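Local structure of dihydrodipicolinate synthase (Bacillus anthracis, 1XKY) at residues T63-V75 against D98-A110. The protein probably catalyses the condensation of pyruvate with aspartate semialdehyde that commits carbon to lysine biosynthesis in Bacillus anthracis. Residues are numbered along the deposited sequence; the frame is centred on the assembly and turned at random.
Sequences TSEEKVALYRHVV and DLTKKATEVGVDA
The Y71 ring lies between the two helices and meets A103, L99 and V108 obliquely. One of its faces carries backbone of its own helix, K67 O and V68 N, both offset toward the rim. Y71 CD2 is 3.8 Å from A103 CB, and Y71 OH is 3.7 Å from L99 CD2. With CG anti to the carbonyl carbon (chi1 -56°), the ring swings toward the start of its helix, where OH meets L99. The guanidinium of R72 is also met obliquely, V106 CG1 lying 3.7 Å from R72 NH2, a van der Waals contact with a methyl. L99 is a knob in the hole formed by S64, K67, V68 and Y71: CD1 turns to S64 and V68, CD2 to K67 and Y71. The axes of segments 64-75 and 98-105 approach to 9.5 Å, crossing at -28°. Helices 64-78 and 93-105 follow parallel strands 49-52 and 84-87 as neighbouring outer helices of the eight-stranded TIM barrel; Y71, A103 and V108 also touch A86 beneath them. V106, the first residue to leave helical angles, inserts CG1 beside V68 CG1 and CG2 3.8 Å from Y71 CB. Beyond it, V75 closes over the turn, V75 CG1 3.6 Å from V106 O and V75 CG2 3.8 Å from V108 CG1. At the other end a water bonds S64 OG at 2.8 Å, and D98 OD2 forms a salt bridge with K102 NZ.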
ATOM      1  N   THR A  63      17.548   2.353 -28.508  1.00 18.01           N
ATOM      2  CA  THR A  63      18.990   2.380 -28.299  1.00 18.53           C
ATOM      3  C   THR A  63      19.399   3.833 -28.149  1.00 19.08           C
ATOM      4  O   THR A  63      18.657   4.736 -28.538  1.00 19.18           O
ATOM      5  CB  THR A  63      19.774   1.782 -29.475  1.00 18.71           C
ATOM      6  OG1 THR A  63      19.628   2.622 -30.622  1.00 17.90           O
ATOM      7  CG2 THR A  63      19.288   0.379 -29.797  1.00 19.29           C
ATOM      8  N   SER A  64      20.591   4.053 -27.613  1.00 19.33           N
ATOM      9  CA  SER A  64      21.123   5.403 -27.461  1.00 19.97           C
ATOM     10  C   SER A  64      21.205   6.115 -28.818  1.00 19.73           C
ATOM     11  O   SER A  64      20.929   7.302 -28.926  1.00 19.59           O
ATOM     12  CB  SER A  64      22.499   5.352 -26.796  1.00 19.98           C
ATOM     13  OG  SER A  64      23.075   6.644 -26.746  1.00 22.49           O
ATOM     14  N   GLU A  65      21.554   5.357 -29.849  1.00 19.85           N
ATOM     15  CA  GLU A  65      21.686   5.880 -31.205  1.00 19.86           C
ATOM     16  C   GLU A  65      20.321   6.295 -31.763  1.00 18.81           C
ATOM     17  O   GLU A  65      20.200   7.334 -32.398  1.00 18.12           O
ATOM     18  CB  GLU A  65      22.353   4.837 -32.118  1.00 20.40           C
ATOM     19  CG  GLU A  65      23.848   4.597 -31.833  1.00 22.90           C
ATOM     20  CD  GLU A  65      24.139   3.844 -30.523  1.00 25.86           C
ATOM     21  OE1 GLU A  65      23.314   2.999 -30.093  1.00 24.97           O
ATOM     22  OE2 GLU A  65      25.210   4.107 -29.920  1.00 27.87           O
ATOM     23  N   GLU A  66      19.304   5.475 -31.514  1.00 18.44           N
ATOM     24  CA  GLU A  66      17.911   5.793 -31.866  1.00 17.80           C
ATOM     25  C   GLU A  66      17.406   7.056 -31.166  1.00 17.41           C
ATOM     26  O   GLU A  66      16.781   7.924 -31.793  1.00 16.29           O
ATOM     27  CB  GLU A  66      17.001   4.604 -31.541  1.00 18.04           C
ATOM     28  CG  GLU A  66      17.105   3.485 -32.563  1.00 18.23           C
ATOM     29  CD  GLU A  66      16.279   2.264 -32.215  1.00 20.46           C
ATOM     30  OE1 GLU A  66      16.213   1.880 -31.027  1.00 19.39           O
ATOM     31  OE2 GLU A  66      15.711   1.673 -33.153  1.00 21.13           O
ATOM     32  N   LYS A  67      17.696   7.157 -29.871  1.00 16.86           N
ATOM     33  CA  LYS A  67      17.311   8.318 -29.087  1.00 16.39           C
ATOM     34  C   LYS A  67      17.864   9.598 -29.710  1.00 16.06           C
ATOM     35  O   LYS A  67      17.115  10.525 -29.960  1.00 15.52           O
ATOM     36  CB  LYS A  67      17.767   8.172 -27.632  1.00 16.26           C
ATOM     37  CG  LYS A  67      17.005   7.112 -26.857  1.00 15.84           C
ATOM     38  CD  LYS A  67      17.578   6.936 -25.461  1.00 16.01           C
ATOM     39  CE  LYS A  67      16.827   5.872 -24.704  1.00 16.54           C
ATOM     40  NZ  LYS A  67      17.508   5.480 -23.457  1.00 17.98           N
ATOM     41  N   VAL A  68      19.168   9.619 -29.981  1.00 16.08           N
ATOM     42  CA  VAL A  68      19.846  10.806 -30.515  1.00 15.93           C
ATOM     43  C   VAL A  68      19.320  11.178 -31.910  1.00 15.71           C
ATOM     44  O   VAL A  68      19.108  12.349 -32.191  1.00 15.44           O
ATOM     45  CB  VAL A  68      21.399  10.624 -30.551  1.00 16.10           C
ATOM     46  CG1 VAL A  68      22.081  11.811 -31.263  1.00 16.90           C
ATOM     47  CG2 VAL A  68      21.962  10.440 -29.132  1.00 15.70           C
ATOM     48  N   ALA A  69      19.102  10.186 -32.769  1.00 15.83           N
ATOM     49  CA  ALA A  69      18.479  10.428 -34.080  1.00 15.88           C
ATOM     50  C   ALA A  69      17.073  11.027 -33.930  1.00 16.12           C
ATOM     51  O   ALA A  69      16.694  11.959 -34.653  1.00 15.70           O
ATOM     52  CB  ALA A  69      18.421   9.143 -34.887  1.00 16.15           C
ATOM     53  N   LEU A  70      16.312  10.477 -32.985  1.00 16.11           N
ATOM     54  CA  LEU A  70      14.971  10.958 -32.684  1.00 16.46           C
ATOM     55  C   LEU A  70      14.981  12.394 -32.165  1.00 16.52           C
ATOM     56  O   LEU A  70      14.163  13.213 -32.605  1.00 16.12           O
ATOM     57  CB  LEU A  70      14.278  10.029 -31.669  1.00 16.58           C
ATOM     58  CG  LEU A  70      12.818  10.349 -31.327  1.00 16.82           C
ATOM     59  CD1 LEU A  70      11.931  10.244 -32.557  1.00 17.59           C
ATOM     60  CD2 LEU A  70      12.313   9.424 -30.214  1.00 17.71           C
ATOM     61  N   TYR A  71      15.890  12.698 -31.233  1.00 16.52           N
ATOM     62  CA  TYR A  71      16.024  14.067 -30.721  1.00 17.02           C
ATOM     63  C   TYR A  71      16.320  15.027 -31.873  1.00 17.05           C
ATOM     64  O   TYR A  71      15.695  16.088 -31.995  1.00 16.93           O
ATOM     65  CB  TYR A  71      17.163  14.215 -29.697  1.00 17.13           C
ATOM     66  CG  TYR A  71      17.125  13.316 -28.478  1.00 17.52           C
ATOM     67  CD1 TYR A  71      15.922  12.825 -27.953  1.00 18.40           C
ATOM     68  CD2 TYR A  71      18.309  12.979 -27.825  1.00 17.97           C
ATOM     69  CE1 TYR A  71      15.919  11.990 -26.828  1.00 18.12           C
ATOM     70  CE2 TYR A  71      18.313  12.163 -26.700  1.00 18.00           C
ATOM     71  CZ  TYR A  71      17.123  11.669 -26.204  1.00 17.81           C
ATOM     72  OH  TYR A  71      17.155  10.848 -25.087  1.00 18.35           O
ATOM     73  N   ARG A  72      17.290  14.643 -32.703  1.00 17.07           N
ATOM     74  CA  ARG A  72      17.751  15.484 -33.801  1.00 17.58           C
ATOM     75  C   ARG A  72      16.619  15.779 -34.786  1.00 16.98           C
ATOM     76  O   ARG A  72      16.444  16.916 -35.208  1.00 16.94           O
ATOM     77  CB  ARG A  72      18.929  14.816 -34.514  1.00 18.19           C
ATOM     78  CG  ARG A  72      19.528  15.631 -35.630  1.00 20.94           C
ATOM     79  CD  ARG A  72      20.503  14.808 -36.460  1.00 24.32           C
ATOM     80  NE  ARG A  72      21.754  14.552 -35.746  1.00 26.46           N
ATOM     81  CZ  ARG A  72      22.152  13.375 -35.267  1.00 29.97           C
ATOM     82  NH1 ARG A  72      21.409  12.276 -35.409  1.00 32.01           N
ATOM     83  NH2 ARG A  72      23.322  13.292 -34.638  1.00 30.27           N
ATOM     84  N   HIS A  73      15.847  14.758 -35.132  1.00 16.34           N
ATOM     85  CA  HIS A  73      14.732  14.939 -36.053  1.00 16.04           C
ATOM     86  C   HIS A  73      13.643  15.848 -35.480  1.00 15.90           C
ATOM     87  O   HIS A  73      13.123  16.729 -36.171  1.00 15.10           O
ATOM     88  CB  HIS A  73      14.117  13.597 -36.419  1.00 16.10           C
ATOM     89  CG  HIS A  73      12.978  13.714 -37.381  1.00 15.99           C
ATOM     90  ND1 HIS A  73      13.165  14.017 -38.711  1.00 16.07           N
ATOM     91  CD2 HIS A  73      11.640  13.595 -37.206  1.00 15.93           C
ATOM     92  CE1 HIS A  73      11.994  14.058 -39.320  1.00 17.50           C
ATOM     93  NE2 HIS A  73      11.050  13.810 -38.428  1.00 15.99           N
ATOM     94  N   VAL A  74      13.303  15.633 -34.213  1.00 15.42           N
ATOM     95  CA  VAL A  74      12.275  16.426 -33.563  1.00 15.45           C
ATOM     96  C   VAL A  74      12.722  17.887 -33.436  1.00 15.47           C
ATOM     97  O   VAL A  74      11.926  18.800 -33.655  1.00 15.30           O
ATOM     98  CB  VAL A  74      11.877  15.831 -32.183  1.00 15.03           C
ATOM     99  CG1 VAL A  74      10.895  16.739 -31.468  1.00 15.48           C
ATOM    100  CG2 VAL A  74      11.290  14.421 -32.355  1.00 15.25           C
ATOM    101  N   VAL A  75      13.989  18.112 -33.104  1.00 15.96           N
ATOM    102  CA  VAL A  75      14.541  19.466 -33.092  1.00 16.76           C
ATOM    103  C   VAL A  75      14.369  20.134 -34.466  1.00 17.27           C
ATOM    104  O   VAL A  75      13.961  21.294 -34.555  1.00 17.56           O
ATOM    105  CB  VAL A  75      16.041  19.456 -32.655  1.00 17.26           C
ATOM    106  CG1 VAL A  75      16.762  20.753 -33.048  1.00 17.26           C
ATOM    107  CG2 VAL A  75      16.147  19.210 -31.156  1.00 17.18           C
ATOM    108  N   ASP A  98      26.507  11.011 -20.383  1.00 18.70           N
ATOM    109  CA  ASP A  98      26.819  10.802 -21.795  1.00 19.39           C
ATOM    110  C   ASP A  98      25.650  11.199 -22.703  1.00 18.48           C
ATOM    111  O   ASP A  98      25.820  11.990 -23.627  1.00 17.54           O
ATOM    112  CB  ASP A  98      27.196   9.352 -22.074  1.00 20.14           C
ATOM    113  CG  ASP A  98      27.724   9.156 -23.483  1.00 23.96           C
ATOM    114  OD1 ASP A  98      28.813   9.687 -23.793  1.00 28.56           O
ATOM    115  OD2 ASP A  98      27.038   8.486 -24.291  1.00 29.29           O
ATOM    116  N   LEU A  99      24.469  10.640 -22.445  1.00 17.97           N
ATOM    117  CA  LEU A  99      23.308  10.898 -23.307  1.00 17.55           C
ATOM    118  C   LEU A  99      22.879  12.366 -23.241  1.00 17.31           C
ATOM    119  O   LEU A  99      22.402  12.931 -24.222  1.00 16.77           O
ATOM    120  CB  LEU A  99      22.142   9.974 -22.942  1.00 17.64           C
ATOM    121  CG  LEU A  99      20.906   9.993 -23.842  1.00 16.92           C
ATOM    122  CD1 LEU A  99      21.264   9.661 -25.299  1.00 18.06           C
ATOM    123  CD2 LEU A  99      19.882   9.029 -23.318  1.00 15.98           C
ATOM    124  N   THR A 100      23.065  12.984 -22.081  1.00 17.76           N
ATOM    125  CA  THR A 100      22.731  14.391 -21.896  1.00 17.79           C
ATOM    126  C   THR A 100      23.616  15.269 -22.792  1.00 18.13           C
ATOM    127  O   THR A 100      23.112  16.206 -23.426  1.00 17.96           O
ATOM    128  CB  THR A 100      22.806  14.785 -20.407  1.00 17.86           C
ATOM    129  OG1 THR A 100      21.786  14.074 -19.680  1.00 17.74           O
ATOM    130  CG2 THR A 100      22.604  16.276 -20.208  1.00 17.73           C
ATOM    131  N   LYS A 101      24.908  14.937 -22.867  1.00 18.17           N
ATOM    132  CA  LYS A 101      25.850  15.616 -23.772  1.00 18.61           C
ATOM    133  C   LYS A 101      25.406  15.472 -25.214  1.00 18.02           C
ATOM    134  O   LYS A 101      25.372  16.441 -25.951  1.00 17.15           O
ATOM    135  CB  LYS A 101      27.270  15.043 -23.664  1.00 19.14           C
ATOM    136  CG  LYS A 101      27.898  15.049 -22.277  1.00 21.96           C
ATOM    137  CD  LYS A 101      28.591  16.348 -21.931  1.00 24.50           C
ATOM    138  CE  LYS A 101      29.243  16.278 -20.554  1.00 24.68           C
ATOM    139  NZ  LYS A 101      30.277  15.209 -20.464  1.00 28.74           N
ATOM    140  N   LYS A 102      25.084  14.243 -25.609  1.00 17.85           N
ATOM    141  CA  LYS A 102      24.650  13.965 -26.969  1.00 18.13           C
ATOM    142  C   LYS A 102      23.374  14.726 -27.344  1.00 18.11           C
ATOM    143  O   LYS A 102      23.297  15.310 -28.424  1.00 18.18           O
ATOM    144  CB  LYS A 102      24.481  12.459 -27.185  1.00 18.35           C
ATOM    145  CG  LYS A 102      25.806  11.714 -27.297  1.00 19.33           C
ATOM    146  CD  LYS A 102      25.663  10.256 -26.932  1.00 21.58           C
ATOM    147  CE  LYS A 102      26.794   9.411 -27.481  1.00 23.82           C
ATOM    148  NZ  LYS A 102      28.126  10.030 -27.216  1.00 27.69           N
ATOM    149  N   ALA A 103      22.387  14.734 -26.453  1.00 18.22           N
ATOM    150  CA  ALA A 103      21.176  15.536 -26.663  1.00 18.56           C
ATOM    151  C   ALA A 103      21.505  17.029 -26.789  1.00 18.94           C
ATOM    152  O   ALA A 103      20.970  17.714 -27.660  1.00 18.55           O
ATOM    153  CB  ALA A 103      20.173  15.309 -25.545  1.00 18.38           C
ATOM    154  N   THR A 104      22.396  17.524 -25.931  1.00 19.22           N
ATOM    155  CA  THR A 104      22.788  18.932 -25.972  1.00 19.63           C
ATOM    156  C   THR A 104      23.408  19.271 -27.335  1.00 20.37           C
ATOM    157  O   THR A 104      23.116  20.321 -27.919  1.00 20.46           O
ATOM    158  CB  THR A 104      23.788  19.273 -24.841  1.00 19.85           C
ATOM    159  OG1 THR A 104      23.166  19.061 -23.571  1.00 19.07           O
ATOM    160  CG2 THR A 104      24.265  20.722 -24.926  1.00 19.76           C
ATOM    161  N   GLU A 105      24.244  18.362 -27.837  1.00 20.69           N
ATOM    162  CA  GLU A 105      24.924  18.531 -29.118  1.00 21.38           C
ATOM    163  C   GLU A 105      23.995  18.615 -30.330  1.00 21.17           C
ATOM    164  O   GLU A 105      24.341  19.261 -31.318  1.00 21.46           O
ATOM    165  CB  GLU A 105      25.914  17.389 -29.345  1.00 21.86           C
ATOM    166  CG  GLU A 105      27.149  17.429 -28.470  1.00 24.26           C
ATOM    167  CD  GLU A 105      27.934  16.118 -28.518  1.00 27.34           C
ATOM    168  OE1 GLU A 105      27.529  15.196 -29.262  1.00 29.77           O
ATOM    169  OE2 GLU A 105      28.962  16.011 -27.815  1.00 30.89           O
ATOM    170  N   VAL A 106      22.836  17.959 -30.276  1.00 20.56           N
ATOM    171  CA  VAL A 106      21.875  18.032 -31.390  1.00 20.22           C
ATOM    172  C   VAL A 106      20.796  19.102 -31.222  1.00 19.74           C
ATOM    173  O   VAL A 106      19.842  19.136 -31.998  1.00 20.11           O
ATOM    174  CB  VAL A 106      21.219  16.653 -31.714  1.00 20.35           C
ATOM    175  CG1 VAL A 106      22.286  15.607 -31.969  1.00 20.47           C
ATOM    176  CG2 VAL A 106      20.252  16.207 -30.613  1.00 20.50           C
ATOM    177  N   GLY A 107      20.936  19.961 -30.215  1.00 19.14           N
ATOM    178  CA  GLY A 107      20.149  21.189 -30.133  1.00 18.75           C
ATOM    179  C   GLY A 107      18.816  21.151 -29.408  1.00 18.20           C
ATOM    180  O   GLY A 107      17.961  22.018 -29.636  1.00 18.09           O
ATOM    181  N   VAL A 108      18.618  20.172 -28.525  1.00 17.57           N
ATOM    182  CA  VAL A 108      17.405  20.166 -27.699  1.00 17.14           C
ATOM    183  C   VAL A 108      17.462  21.375 -26.751  1.00 17.01           C
ATOM    184  O   VAL A 108      18.521  21.974 -26.550  1.00 16.84           O
ATOM    185  CB  VAL A 108      17.215  18.848 -26.896  1.00 17.31           C
ATOM    186  CG1 VAL A 108      17.202  17.642 -27.825  1.00 16.60           C
ATOM    187  CG2 VAL A 108      18.280  18.690 -25.797  1.00 16.91           C
ATOM    188  N   ASP A 109      16.323  21.741 -26.180  1.00 16.79           N
ATOM    189  CA  ASP A 109      16.234  22.943 -25.354  1.00 16.64           C
ATOM    190  C   ASP A 109      16.366  22.673 -23.856  1.00 16.46           C
ATOM    191  O   ASP A 109      16.650  23.587 -23.079  1.00 16.00           O
ATOM    192  CB  ASP A 109      14.918  23.654 -25.652  1.00 16.82           C
ATOM    193  CG  ASP A 109      14.804  24.045 -27.110  1.00 17.84           C
ATOM    194  OD1 ASP A 109      14.011  23.413 -27.838  1.00 17.23           O
ATOM    195  OD2 ASP A 109      15.547  24.962 -27.535  1.00 19.96           O
ATOM    196  N   ALA A 110      16.145  21.421 -23.465  1.00 15.89           N
ATOM    197  CA  ALA A 110      16.186  21.010 -22.079  1.00 15.55           C
ATOM    198  C   ALA A 110      16.253  19.500 -22.018  1.00 15.70           C
ATOM    199  O   ALA A 110      16.059  18.813 -23.036  1.00 15.35           O
ATOM    200  CB  ALA A 110      14.939  21.499 -21.348  1.00 15.21           C
TER
HETATM  201  O   HOH W   1      24.725   8.051 -24.911  1.00 30.96           O